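PDB 3OWA: acyl-CoA dehydrogenase from Bacillus anthracis, which probably catalyses the FAD-dependent alpha,beta-dehydrogenation of acyl-CoA thioesters to trans-2-enoyl-CoA products. Local coordinates for residues D20-T23 and I24-F28; S566-K569 and L570-T574; L576-I579 and P580-E584. One frame throughout, in Å; residues are numbered along the deposited sequence.

Interaction 1 of 3, residues D20-T23 and I24-F28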
ATOM      1  N   ASP A  20      21.140  10.356 -24.143  1.00 62.84           N
ATOM      2  CA  ASP A  20      22.580  10.596 -24.123  1.00 64.30           C
ATOM      3  C   ASP A  20      23.225   9.750 -23.051  1.00 63.84           C
ATOM      4  O   ASP A  20      22.583   9.378 -22.066  1.00 62.98           O
ATOM      5  CB  ASP A  20      22.887  12.077 -23.866  1.00 64.87           C
ATOM      6  CG  ASP A  20      22.497  12.976 -25.041  1.00 68.32           C
ATOM      7  OD1 ASP A  20      22.524  12.506 -26.204  1.00 72.74           O
ATOM      8  OD2 ASP A  20      22.173  14.165 -24.811  1.00 71.21           O
ATOM      9  N   GLU A  21      24.501   9.459 -23.240  1.00 64.34           N
ATOM     10  CA  GLU A  21      25.236   8.594 -22.337  1.00 64.37           C
ATOM     11  C   GLU A  21      25.799   9.460 -21.204  1.00 62.88           C
ATOM     12  O   GLU A  21      26.945   9.907 -21.276  1.00 64.64           O
ATOM     13  CB  GLU A  21      26.358   7.889 -23.124  1.00 66.17           C
ATOM     14  CG  GLU A  21      26.578   6.424 -22.784  1.00 70.01           C
ATOM     15  CD  GLU A  21      27.638   6.217 -21.709  1.00 75.04           C
ATOM     16  OE1 GLU A  21      27.556   6.867 -20.637  1.00 76.63           O
ATOM     17  OE2 GLU A  21      28.556   5.395 -21.934  1.00 77.79           O
ATOM     18  N   ILE A  22      24.997   9.701 -20.169  1.00 59.81           N
ATOM     19  CA  ILE A  22      25.405  10.565 -19.056  1.00 57.32           C
ATOM     20  C   ILE A  22      26.584   9.971 -18.282  1.00 57.24           C
ATOM     21  O   ILE A  22      26.661   8.768 -18.069  1.00 56.47           O
ATOM     22  CB  ILE A  22      24.231  10.857 -18.078  1.00 55.38           C
ATOM     23  CG1 ILE A  22      22.978  11.337 -18.831  1.00 52.22           C
ATOM     24  CG2 ILE A  22      24.685  11.799 -16.945  1.00 54.95           C
ATOM     25  CD1 ILE A  22      23.085  12.672 -19.563  1.00 52.40           C
ATOM     26  N   THR A  23      27.484  10.843 -17.853  1.00 57.51           N
ATOM     27  CA  THR A  23      28.754  10.458 -17.287  1.00 58.33           C
ATOM     28  C   THR A  23      28.801  10.770 -15.784  1.00 57.49           C
ATOM     29  O   THR A  23      28.096  11.671 -15.325  1.00 56.04           O
ATOM     30  CB  THR A  23      29.864  11.240 -18.052  1.00 60.03           C
ATOM     31  OG1 THR A  23      30.986  10.387 -18.268  1.00 64.70           O
ATOM     32  CG2 THR A  23      30.293  12.496 -17.341  1.00 58.67           C
ATOM     33  N   ILE A  24      29.637  10.052 -15.022  1.00 58.08           N
ATOM     34  CA  ILE A  24      29.747  10.294 -13.559  1.00 58.21           C
ATOM     35  C   ILE A  24      30.018  11.751 -13.187  1.00 59.49           C
ATOM     36  O   ILE A  24      29.569  12.228 -12.141  1.00 58.76           O
ATOM     37  CB  ILE A  24      30.782   9.389 -12.829  1.00 58.15           C
ATOM     38  CG1 ILE A  24      32.139   9.369 -13.552  1.00 60.33           C
ATOM     39  CG2 ILE A  24      30.243   7.991 -12.663  1.00 57.13           C
ATOM     40  CD1 ILE A  24      33.273   8.909 -12.674  1.00 59.10           C
ATOM     41  N   ASP A  25      30.749  12.452 -14.052  1.00 61.33           N
ATOM     42  CA  ASP A  25      31.029  13.872 -13.866  1.00 62.39           C
ATOM     43  C   ASP A  25      29.794  14.758 -14.038  1.00 60.95           C
ATOM     44  O   ASP A  25      29.779  15.895 -13.575  1.00 61.16           O
ATOM     45  CB  ASP A  25      32.137  14.330 -14.822  1.00 64.78           C
ATOM     46  CG  ASP A  25      33.485  14.392 -14.154  1.00 69.22           C
ATOM     47  OD1 ASP A  25      34.394  13.669 -14.614  1.00 74.97           O
ATOM     48  OD2 ASP A  25      33.633  15.165 -13.171  1.00 74.75           O
ATOM     49  N   GLN A  26      28.757  14.241 -14.691  1.00 59.70           N
ATOM     50  CA  GLN A  26      27.541  15.027 -14.920  1.00 57.78           C
ATOM     51  C   GLN A  26      26.429  14.733 -13.904  1.00 56.03           C
ATOM     52  O   GLN A  26      25.288  15.158 -14.100  1.00 55.01           O
ATOM     53  CB  GLN A  26      27.023  14.811 -16.335  1.00 57.96           C
ATOM     54  CG  GLN A  26      28.021  15.183 -17.451  1.00 59.27           C
ATOM     55  CD  GLN A  26      27.589  14.587 -18.749  1.00 59.38           C
ATOM     56  OE1 GLN A  26      27.423  13.381 -18.844  1.00 60.84           O
ATOM     57  NE2 GLN A  26      27.355  15.422 -19.747  1.00 60.72           N
ATOM     58  N   VAL A  27      26.752  14.009 -12.833  1.00 54.61           N
ATOM     59  CA  VAL A  27      25.771  13.810 -11.765  1.00 52.98           C
ATOM     60  C   VAL A  27      26.272  14.282 -10.411  1.00 52.07           C
ATOM     61  O   VAL A  27      27.451  14.108 -10.059  1.00 53.18           O
ATOM     62  CB  VAL A  27      25.267  12.337 -11.649  1.00 52.49           C
ATOM     63  CG1 VAL A  27      24.619  11.877 -12.948  1.00 53.54           C
ATOM     64  CG2 VAL A  27      26.387  11.406 -11.238  1.00 52.79           C
ATOM     65  N   PHE A  28      25.364  14.889  -9.662  1.00 49.96           N
ATOM     66  CA  PHE A  28      25.612  15.239  -8.271  1.00 49.19           C
ATOM     67  C   PHE A  28      25.087  14.106  -7.370  1.00 47.99           C
ATOM     68  O   PHE A  28      24.005  13.572  -7.614  1.00 47.50           O
ATOM     69  CB  PHE A  28      24.953  16.586  -7.931  1.00 48.59           C
ATOM     70  CG  PHE A  28      25.228  17.053  -6.530  1.00 48.30           C
ATOM     71  CD1 PHE A  28      26.413  17.716  -6.233  1.00 48.77           C
ATOM     72  CD2 PHE A  28      24.312  16.805  -5.509  1.00 46.17           C
ATOM     73  CE1 PHE A  28      26.695  18.133  -4.936  1.00 49.24           C
ATOM     74  CE2 PHE A  28      24.580  17.199  -4.210  1.00 46.61           C
ATOM     75  CZ  PHE A  28      25.774  17.881  -3.922  1.00 48.98           C
TER
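Thr23 and Gln26 grip each other through two reciprocal hydrogen bonds. The Gln26 amide oxygen turns back on the chain and accepts from the backbone, Thr23 N to Gln26 OE1 measuring 2.7 Å with the donor in the plane of the amide carbonyl. In return Gln26 N donates to Thr23 O at 2.7 Å, about 50° out of the plane of the Thr23 carbonyl. CG of Gln26 lies anti to its own carbonyl carbon (chi1 -59°), which directs the side chain across Thr23 at roughly a right angle. Its CG meets Thr23 CG2 at 3.5 Å, and the same methyl touches Asp25 CB at 3.6 Å. The backbone bond and the helical phi/psi values of Ile24 and Asp25 define a type I beta turn over residues 23-26, in the loop preceding helix 35-52. Behind it, Ile22 CG2 packs on Gln26 CB at 3.9 Å and on Val27 CG1 at 4.0 Å. Upstream, an inverse gamma turn centred on Glu21 brings the chain in, its Ile22 N to Asp20 O bond weak. Ile22 packs on Glu507 and Val27 on Leu511 of helix 490-520, both on Arg327 of helix 305-336; Lys468 and Lys515 hydrogen-bond Asp20 O and Val27 O respectively.

Interaction 2 of 3, residues S566-K569 and L570-T574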
ATOM      1  N   SER A 566      12.540  -7.933 -31.123  1.00 61.12           N
ATOM      2  CA  SER A 566      13.435  -6.778 -30.884  1.00 61.93           C
ATOM      3  C   SER A 566      13.573  -6.503 -29.368  1.00 60.58           C
ATOM      4  O   SER A 566      14.669  -6.200 -28.881  1.00 60.62           O
ATOM      5  CB  SER A 566      12.958  -5.517 -31.622  1.00 61.97           C
ATOM      6  OG  SER A 566      13.001  -5.694 -33.036  1.00 64.84           O
ATOM      7  N   LEU A 567      12.460  -6.635 -28.643  1.00 59.32           N
ATOM      8  CA  LEU A 567      12.440  -6.421 -27.191  1.00 58.35           C
ATOM      9  C   LEU A 567      13.222  -7.520 -26.472  1.00 58.80           C
ATOM     10  O   LEU A 567      14.009  -7.231 -25.562  1.00 57.74           O
ATOM     11  CB  LEU A 567      11.002  -6.321 -26.657  1.00 56.71           C
ATOM     12  CG  LEU A 567      10.792  -6.188 -25.133  1.00 54.87           C
ATOM     13  CD1 LEU A 567      11.583  -4.998 -24.524  1.00 51.04           C
ATOM     14  CD2 LEU A 567       9.311  -6.089 -24.789  1.00 49.94           C
ATOM     15  N   ARG A 568      13.019  -8.769 -26.905  1.00 60.09           N
ATOM     16  CA  ARG A 568      13.773  -9.921 -26.387  1.00 61.60           C
ATOM     17  C   ARG A 568      15.285  -9.746 -26.583  1.00 61.87           C
ATOM     18  O   ARG A 568      16.072 -10.029 -25.678  1.00 61.81           O
ATOM     19  CB  ARG A 568      13.280 -11.228 -27.028  1.00 62.76           C
ATOM     20  CG  ARG A 568      13.575 -12.488 -26.218  1.00 66.33           C
ATOM     21  CD  ARG A 568      14.758 -13.296 -26.785  1.00 73.13           C
ATOM     22  NE  ARG A 568      14.604 -13.622 -28.209  1.00 82.14           N
ATOM     23  CZ  ARG A 568      14.087 -14.757 -28.678  1.00 84.16           C
ATOM     24  NH1 ARG A 568      13.664 -15.705 -27.849  1.00 80.17           N
ATOM     25  NH2 ARG A 568      13.994 -14.944 -29.990  1.00 88.21           N
ATOM     26  N   LYS A 569      15.673  -9.256 -27.756  1.00 62.76           N
ATOM     27  CA  LYS A 569      17.067  -8.911 -28.053  1.00 63.64           C
ATOM     28  C   LYS A 569      17.603  -7.814 -27.123  1.00 62.71           C
ATOM     29  O   LYS A 569      18.767  -7.851 -26.720  1.00 63.46           O
ATOM     30  CB  LYS A 569      17.225  -8.472 -29.520  1.00 65.02           C
ATOM     31  CG  LYS A 569      17.251  -9.633 -30.526  1.00 68.19           C
ATOM     32  CD  LYS A 569      17.354  -9.148 -31.967  1.00 71.32           C
ATOM     33  CE  LYS A 569      16.979 -10.263 -32.951  1.00 73.79           C
ATOM     34  NZ  LYS A 569      16.861  -9.755 -34.352  1.00 77.61           N
ATOM     35  N   LEU A 570      16.753  -6.845 -26.787  1.00 60.31           N
ATOM     36  CA  LEU A 570      17.165  -5.745 -25.926  1.00 59.09           C
ATOM     37  C   LEU A 570      17.193  -6.164 -24.470  1.00 57.64           C
ATOM     38  O   LEU A 570      17.828  -5.540 -23.642  1.00 56.83           O
ATOM     39  CB  LEU A 570      16.245  -4.546 -26.119  1.00 58.32           C
ATOM     40  CG  LEU A 570      16.534  -3.701 -27.357  1.00 59.65           C
ATOM     41  CD1 LEU A 570      15.492  -2.628 -27.446  1.00 58.01           C
ATOM     42  CD2 LEU A 570      17.940  -3.089 -27.336  1.00 59.86           C
ATOM     43  N   THR A 571      16.548  -7.272 -24.179  1.00 57.30           N
ATOM     44  CA  THR A 571      16.275  -7.611 -22.805  1.00 57.21           C
ATOM     45  C   THR A 571      17.042  -8.835 -22.281  1.00 57.52           C
ATOM     46  O   THR A 571      17.115  -9.071 -21.070  1.00 57.26           O
ATOM     47  CB  THR A 571      14.755  -7.706 -22.637  1.00 56.52           C
ATOM     48  OG1 THR A 571      14.382  -7.076 -21.421  1.00 57.36           O
ATOM     49  CG2 THR A 571      14.256  -9.123 -22.748  1.00 55.29           C
ATOM     50  N   ARG A 572      17.636  -9.580 -23.209  1.00 58.52           N
ATOM     51  CA  ARG A 572      18.435 -10.766 -22.896  1.00 59.27           C
ATOM     52  C   ARG A 572      19.688 -10.447 -22.068  1.00 58.24           C
ATOM     53  O   ARG A 572      20.461  -9.550 -22.418  1.00 58.45           O
ATOM     54  CB  ARG A 572      18.865 -11.450 -24.202  1.00 61.17           C
ATOM     55  CG  ARG A 572      17.727 -12.127 -24.967  1.00 64.95           C
ATOM     56  CD  ARG A 572      18.208 -13.337 -25.771  1.00 71.65           C
ATOM     57  NE  ARG A 572      19.529 -13.126 -26.368  1.00 76.17           N
ATOM     58  CZ  ARG A 572      20.666 -13.642 -25.895  1.00 79.54           C
ATOM     59  NH1 ARG A 572      20.666 -14.416 -24.813  1.00 80.61           N
ATOM     60  NH2 ARG A 572      21.814 -13.388 -26.509  1.00 81.62           N
ATOM     61  N   HIS A 573      19.884 -11.186 -20.982  1.00 56.51           N
ATOM     62  CA  HIS A 573      21.100 -11.087 -20.175  1.00 56.57           C
ATOM     63  C   HIS A 573      21.158 -12.236 -19.198  1.00 56.10           C
ATOM     64  O   HIS A 573      20.188 -12.972 -19.063  1.00 55.65           O
ATOM     65  CB  HIS A 573      21.165  -9.762 -19.405  1.00 56.05           C
ATOM     66  CG  HIS A 573      20.163  -9.650 -18.297  1.00 54.62           C
ATOM     67  ND1 HIS A 573      18.825  -9.406 -18.522  1.00 55.43           N
ATOM     68  CD2 HIS A 573      20.312  -9.718 -16.951  1.00 55.02           C
ATOM     69  CE1 HIS A 573      18.192  -9.330 -17.364  1.00 54.59           C
ATOM     70  NE2 HIS A 573      19.073  -9.507 -16.394  1.00 54.90           N
ATOM     71  N   THR A 574      22.278 -12.386 -18.502  1.00 56.46           N
ATOM     72  CA  THR A 574      22.376 -13.427 -17.489  1.00 56.85           C
ATOM     73  C   THR A 574      21.896 -12.875 -16.164  1.00 55.46           C
ATOM     74  O   THR A 574      22.593 -12.098 -15.541  1.00 55.07           O
ATOM     75  CB  THR A 574      23.806 -13.956 -17.307  1.00 58.03           C
ATOM     76  OG1 THR A 574      24.242 -14.569 -18.524  1.00 61.40           O
ATOM     77  CG2 THR A 574      23.849 -15.003 -16.176  1.00 58.05           C
TER
HETATM   78  O   HOH W   1      20.174  -7.770 -24.213  1.00 62.90           O
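Ser566 O accepts the amide of Leu570, with Leu570 N to Ser566 O at 3.0 Å and the donor tilted 27° from the carbonyl plane: a regular i to i+4 bond in the last turn of helix 557-571. The Leu570 side chain also leans on this carbonyl, its CG being 3.5 Å from Ser566 O. Leu567 O is approached by CB and the CG2 methyl of Thr571, CG2 to Leu567 O being 3.4 Å. With CG anti to the backbone N (chi1 -157°) and the chain bent at chi2 (-103°), Arg568 crosses Arg572 at a slant, Arg568 CD to Arg572 CD being 3.6 Å. That contact is aliphatic; the charged ends are near but not touching, Arg568 NE to Arg572 NE 5.3 Å. A water oxygen 2.9 Å from Lys569 O also reaches Arg572 O at the helix end, though its acceptors outnumber its protons; Arg572 is the first residue to leave helical phi/psi. Past that point His573 ND1 donates to Thr571 O at 3.1 Å, within the imidazole plane. Arg568 packs on Arg568 of the second subunit, whereas Leu570 sits on Ile470 and Met473 of helix 458-482, and Leu567 touches Ile470 and, on helix 526-554, Ala547 and Leu551.

Interaction 3 of 3, residues L576-I579 and P580-E584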
ATOM      1  N   LEU A 576      20.985 -12.327 -12.242  1.00 51.87           N
ATOM      2  CA  LEU A 576      21.696 -12.564 -10.989  1.00 50.74           C
ATOM      3  C   LEU A 576      20.819 -13.292 -10.007  1.00 49.44           C
ATOM      4  O   LEU A 576      19.593 -13.267 -10.125  1.00 48.39           O
ATOM      5  CB  LEU A 576      22.082 -11.242 -10.348  1.00 51.44           C
ATOM      6  CG  LEU A 576      22.875 -10.239 -11.182  1.00 53.11           C
ATOM      7  CD1 LEU A 576      22.892  -8.901 -10.438  1.00 53.61           C
ATOM      8  CD2 LEU A 576      24.298 -10.765 -11.465  1.00 54.85           C
ATOM      9  N   ASN A 577      21.461 -13.935  -9.038  1.00 48.86           N
ATOM     10  CA  ASN A 577      20.790 -14.494  -7.866  1.00 48.01           C
ATOM     11  C   ASN A 577      20.766 -13.440  -6.748  1.00 46.96           C
ATOM     12  O   ASN A 577      21.780 -13.182  -6.101  1.00 46.04           O
ATOM     13  CB  ASN A 577      21.518 -15.776  -7.408  1.00 48.89           C
ATOM     14  CG  ASN A 577      20.903 -16.397  -6.173  1.00 49.31           C
ATOM     15  OD1 ASN A 577      19.781 -16.054  -5.765  1.00 47.08           O
ATOM     16  ND2 ASN A 577      21.642 -17.323  -5.555  1.00 49.05           N
ATOM     17  N   VAL A 578      19.599 -12.830  -6.532  1.00 45.10           N
ATOM     18  CA  VAL A 578      19.545 -11.666  -5.640  1.00 44.15           C
ATOM     19  C   VAL A 578      19.330 -12.072  -4.176  1.00 43.83           C
ATOM     20  O   VAL A 578      19.521 -11.254  -3.255  1.00 43.49           O
ATOM     21  CB  VAL A 578      18.469 -10.631  -6.079  1.00 43.31           C
ATOM     22  CG1 VAL A 578      18.826 -10.033  -7.441  1.00 42.23           C
ATOM     23  CG2 VAL A 578      17.082 -11.247  -6.076  1.00 40.90           C
ATOM     24  N   ILE A 579      18.962 -13.337  -3.968  1.00 42.89           N
ATOM     25  CA  ILE A 579      18.572 -13.786  -2.649  1.00 42.44           C
ATOM     26  C   ILE A 579      19.740 -13.650  -1.658  1.00 43.73           C
ATOM     27  O   ILE A 579      19.572 -12.985  -0.620  1.00 43.57           O
ATOM     28  CB  ILE A 579      17.817 -15.156  -2.658  1.00 42.55           C
ATOM     29  CG1 ILE A 579      16.413 -14.972  -3.263  1.00 42.49           C
ATOM     30  CG2 ILE A 579      17.690 -15.713  -1.260  1.00 40.80           C
ATOM     31  CD1 ILE A 579      15.662 -16.283  -3.558  1.00 44.48           C
ATOM     32  N   PRO A 580      20.940 -14.194  -1.995  1.00 44.00           N
ATOM     33  CA  PRO A 580      22.081 -13.974  -1.092  1.00 44.24           C
ATOM     34  C   PRO A 580      22.549 -12.504  -1.022  1.00 43.89           C
ATOM     35  O   PRO A 580      23.107 -12.073  -0.002  1.00 44.22           O
ATOM     36  CB  PRO A 580      23.207 -14.864  -1.686  1.00 44.82           C
ATOM     37  CG  PRO A 580      22.516 -15.844  -2.559  1.00 45.64           C
ATOM     38  CD  PRO A 580      21.268 -15.149  -3.074  1.00 44.19           C
ATOM     39  N   LYS A 581      22.368 -11.755  -2.108  1.00 42.67           N
ATOM     40  CA  LYS A 581      22.702 -10.348  -2.104  1.00 42.16           C
ATOM     41  C   LYS A 581      21.824  -9.550  -1.135  1.00 41.08           C
ATOM     42  O   LYS A 581      22.306  -8.637  -0.455  1.00 40.41           O
ATOM     43  CB  LYS A 581      22.629  -9.780  -3.525  1.00 42.72           C
ATOM     44  CG  LYS A 581      23.650 -10.429  -4.472  1.00 43.40           C
ATOM     45  CD  LYS A 581      23.684  -9.791  -5.842  1.00 46.71           C
ATOM     46  CE  LYS A 581      24.862 -10.325  -6.690  1.00 49.81           C
ATOM     47  NZ  LYS A 581      26.196 -10.045  -6.042  1.00 51.83           N
ATOM     48  N   LYS A 582      20.537  -9.900  -1.065  1.00 40.82           N
ATOM     49  CA  LYS A 582      19.617  -9.185  -0.172  1.00 39.85           C
ATOM     50  C   LYS A 582      19.972  -9.529   1.264  1.00 40.46           C
ATOM     51  O   LYS A 582      19.882  -8.690   2.138  1.00 40.16           O
ATOM     52  CB  LYS A 582      18.151  -9.496  -0.496  1.00 38.64           C
ATOM     53  CG  LYS A 582      17.681  -8.826  -1.771  1.00 37.70           C
ATOM     54  CD  LYS A 582      16.248  -9.199  -2.127  1.00 38.50           C
ATOM     55  CE  LYS A 582      15.864  -8.569  -3.463  1.00 39.04           C
ATOM     56  NZ  LYS A 582      14.407  -8.643  -3.763  1.00 39.21           N
ATOM     57  N   ARG A 583      20.421 -10.762   1.501  1.00 41.57           N
ATOM     58  CA  ARG A 583      20.845 -11.152   2.849  1.00 42.71           C
ATOM     59  C   ARG A 583      22.093 -10.396   3.229  1.00 43.43           C
ATOM     60  O   ARG A 583      22.271 -10.018   4.383  1.00 43.96           O
ATOM     61  CB  ARG A 583      21.112 -12.661   2.952  1.00 43.72           C
ATOM     62  CG  ARG A 583      19.848 -13.500   2.748  1.00 45.55           C
ATOM     63  CD  ARG A 583      20.179 -14.982   2.864  1.00 49.03           C
ATOM     64  NE  ARG A 583      18.977 -15.828   2.851  1.00 47.67           N
ATOM     65  CZ  ARG A 583      19.003 -17.109   3.231  1.00 51.05           C
ATOM     66  NH1 ARG A 583      20.150 -17.639   3.673  1.00 50.80           N
ATOM     67  NH2 ARG A 583      17.895 -17.846   3.206  1.00 49.19           N
ATOM     68  N   GLU A 584      22.970 -10.186   2.264  1.00 44.10           N
ATOM     69  CA  GLU A 584      24.175  -9.398   2.512  1.00 45.12           C
ATOM     70  C   GLU A 584      23.834  -7.917   2.779  1.00 43.67           C
ATOM     71  O   GLU A 584      24.349  -7.316   3.727  1.00 43.13           O
ATOM     72  CB  GLU A 584      25.130  -9.525   1.336  1.00 46.52           C
ATOM     73  CG  GLU A 584      26.539  -9.092   1.669  1.00 52.61           C
ATOM     74  CD  GLU A 584      27.576  -9.479   0.599  1.00 58.22           C
ATOM     75  OE1 GLU A 584      27.264 -10.300  -0.302  1.00 60.71           O
ATOM     76  OE2 GLU A 584      28.695  -8.927   0.661  1.00 61.06           O
TER
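Residues 576-584 form a helix start, Asn577 standing at the N-cap of helix 578-592 near the C-terminus and beside the second subunit. Capping by the Asn577 side chain is weak: Ile579 N to Asn577 OD1 is 3.4 Å. With CG anti to the backbone N (chi1 179°), the Asn577 side chain crosses that of Pro580 at about a right angle, and both Asn577 OD1 and ND2 lie against Pro580 CD, OD1 at 3.2 Å. Pro580 has no N-H to offer, a lack that costs little here because first-turn amides have no helical carbonyl behind them. The first i to i+4 bonds follow: Lys582 N to Val578 O at 2.8 Å, almost in line with the Val578 carbonyl, and Arg583 N to Ile579 O at 3.2 Å. Three basic side chains leave this turn for partners elsewhere. Lys581 forms a salt bridge with Glu533 and Lys582 with Glu538, both on helix 526-554, while Arg583 NE pairs with Glu491 of the second subunit, its side chain about 11 Å from a bound FAD. Val578 and Lys582 run side by side in the same direction, and the lysine's methylene end meets the valine through Lys582 CE and Val578 CG2, 3.9 Å apart.

In the fold
All three contacts are local, and each pairs a buried apolar side (Ile22 and Val27; Leu567 and Leu570; Val578 and Ile579) with exposed residues such as Asp25, Arg568 and Lys569, or Pro580. Interaction 1 is a backbone turn braced by a glutamine side chain and packed on helices 305-336 and 490-520. Interactions 2 and 3 lie on consecutive helices, the end of one and the start of the next, with centres 22 Å apart. Both rest on helices 458-482 and 526-554 and reach the second subunit, which does not touch interaction 1. There the chemistry diverges: Arg568 packs on its counterpart in the second subunit, whereas Arg583 pairs with Glu491 of that subunit. Interaction 1 stands apart, its nearest atoms about 14 Å from interaction 2.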